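Local coordinates for collagen adhesin (Staphylococcus aureus, PDB 2F68), which binds collagen as a cell-surface adhesin of the bacterium, probably wrapping its two beta-rich domains around the triple helix, at residues Trp56-Thr61 against Thr86-Thr91. Sequence-based numbering, arbitrary orientation.
Sequences WPTSGT and TPDGAT
Trp56 lays its indole against the beta turn Thr86-Gly89, meeting mostly backbone. Two carbonyl oxygens lie at the ring's edge, close to its plane: Thr86 O is 3.4 Å from Trp56 CZ2, and Pro87 O accepts a weak but nearly straight hydrogen bond from Trp56 NE1 (3.5 Å, 166°). Gly89 CA sits over one face of the indole, displaced toward the rim. Tryptophan suits this place because one side chain offers both an N-H for a turn carbonyl and a broad apolar surface.

Apolar contact continues at the six-membered ring, where Trp56 CH2 meets Ala90 CB at 3.9 Å, a small methyl that lets the ring come close; Ile64 and Ile130 also touch the indole. At the more open side, the methyl CG2 of Thr58 makes a van der Waals contact with Asp88 OD1 (3.4 Å), the two side chains crossing at about a right angle. Water 1 links the backbones, accepting from Trp56 N and donating to Asp88 O.

The turn is type I, and Pro87 fits its second position because the proline ring restricts phi to near the value needed there (-54°); Gly89 O accepts from both Thr86 N and Thr86 OG1. The arrangement is the tight turn of a beta hairpin, strands 78-86 and 89-94, packed against a tryptophan from the loop between strands 50-54 and 62-75 in an immunoglobulin-like domain.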
loop_
_atom_site.group_PDB
_atom_site.type_symbol
_atom_site.label_atom_id
_atom_site.label_comp_id
_atom_site.label_asym_id
_atom_site.label_seq_id
_atom_site.Cartn_x
_atom_site.Cartn_y
_atom_site.Cartn_z
ATOM N N TRP A 56 17.116 5.357 -2.298
ATOM C CA TRP A 56 16.900 4.096 -3.012
ATOM C C TRP A 56 16.521 4.356 -4.476
ATOM O O TRP A 56 16.063 5.454 -4.803
ATOM C CB TRP A 56 15.817 3.259 -2.316
ATOM C CG TRP A 56 14.561 4.015 -1.987
ATOM C CD1 TRP A 56 13.631 4.489 -2.868
ATOM C CD2 TRP A 56 14.090 4.368 -0.680
ATOM N NE1 TRP A 56 12.615 5.122 -2.193
ATOM C CE2 TRP A 56 12.871 5.062 -0.849
ATOM C CE3 TRP A 56 14.583 4.169 0.617
ATOM C CZ2 TRP A 56 12.135 5.558 0.232
ATOM C CZ3 TRP A 56 13.850 4.664 1.691
ATOM C CH2 TRP A 56 12.639 5.350 1.491
ATOM N N PRO A 57 16.717 3.354 -5.363
ATOM C CA PRO A 57 16.332 3.511 -6.771
ATOM C C PRO A 57 14.831 3.745 -6.955
ATOM O O PRO A 57 14.011 3.020 -6.385
ATOM C CB PRO A 57 16.752 2.178 -7.406
ATOM C CG PRO A 57 16.852 1.220 -6.271
ATOM C CD PRO A 57 17.324 2.033 -5.113
ATOM N N THR A 58 14.493 4.762 -7.744
ATOM C CA THR A 58 13.099 5.130 -8.003
ATOM C C THR A 58 12.674 4.785 -9.431
ATOM O O THR A 58 11.482 4.772 -9.746
ATOM C CB THR A 58 12.848 6.634 -7.742
ATOM O OG1 THR A 58 13.783 7.418 -8.494
ATOM C CG2 THR A 58 12.994 6.958 -6.260
ATOM N N SER A 59 13.657 4.511 -10.287
ATOM C CA SER A 59 13.412 4.172 -11.689
ATOM C C SER A 59 14.518 3.283 -12.257
ATOM O O SER A 59 15.626 3.230 -11.717
ATOM C CB SER A 59 13.271 5.444 -12.533
ATOM O OG SER A 59 14.397 6.289 -12.377
ATOM N N GLY A 60 14.206 2.587 -13.349
ATOM C CA GLY A 60 15.164 1.711 -14.020
ATOM C C GLY A 60 14.678 0.278 -14.109
ATOM O O GLY A 60 13.603 0.011 -14.648
ATOM N N THR A 61 15.481 -0.643 -13.580
ATOM C CA THR A 61 15.132 -2.064 -13.554
ATOM C C THR A 61 14.345 -2.416 -12.293
ATOM O O THR A 61 13.402 -3.209 -12.341
ATOM C CB THR A 61 16.382 -2.967 -13.645
ATOM O OG1 THR A 61 17.334 -2.578 -12.646
ATOM C CG2 THR A 61 17.023 -2.860 -15.021
ATOM N N THR A 86 8.783 9.086 2.380
ATOM C CA THR A 86 8.066 9.334 1.129
ATOM C C THR A 86 8.418 8.255 0.095
ATOM O O THR A 86 9.453 7.596 0.226
ATOM C CB THR A 86 8.380 10.741 0.555
ATOM O OG1 THR A 86 9.799 10.933 0.483
ATOM C CG2 THR A 86 7.763 11.835 1.421
ATOM N N PRO A 87 7.557 8.062 -0.930
ATOM C CA PRO A 87 7.786 7.062 -1.986
ATOM C C PRO A 87 9.139 7.149 -2.701
ATOM O O PRO A 87 9.535 6.197 -3.377
ATOM C CB PRO A 87 6.655 7.341 -2.980
ATOM C CG PRO A 87 5.581 7.933 -2.160
ATOM C CD PRO A 87 6.280 8.772 -1.136
ATOM N N ASP A 88 9.836 8.275 -2.552
ATOM C CA ASP A 88 11.114 8.489 -3.231
ATOM C C ASP A 88 12.301 8.701 -2.287
ATOM O O ASP A 88 13.452 8.712 -2.730
ATOM C CB ASP A 88 11.004 9.657 -4.221
ATOM C CG ASP A 88 10.048 9.370 -5.372
ATOM O OD1 ASP A 88 9.837 8.184 -5.709
ATOM O OD2 ASP A 88 9.508 10.339 -5.947
ATOM N N GLY A 89 12.024 8.861 -0.994
ATOM C CA GLY A 89 13.080 9.063 -0.000
ATOM C C GLY A 89 12.604 9.135 1.438
ATOM O O GLY A 89 11.420 9.344 1.704
ATOM N N ALA A 90 13.540 8.957 2.369
ATOM C CA ALA A 90 13.261 9.070 3.799
ATOM C C ALA A 90 14.219 10.066 4.444
ATOM O O ALA A 90 15.434 9.988 4.245
ATOM C CB ALA A 90 13.362 7.709 4.473
ATOM N N THR A 91 13.668 11.001 5.216
ATOM C CA THR A 91 14.458 12.080 5.808
ATOM C C THR A 91 14.243 12.194 7.319
ATOM O O THR A 91 13.106 12.243 7.795
ATOM C CB THR A 91 14.159 13.441 5.125
ATOM O OG1 THR A 91 14.135 13.272 3.701
ATOM C CG2 THR A 91 15.217 14.479 5.488
HETATM O O HOH W 1 15.953 7.734 -3.284
#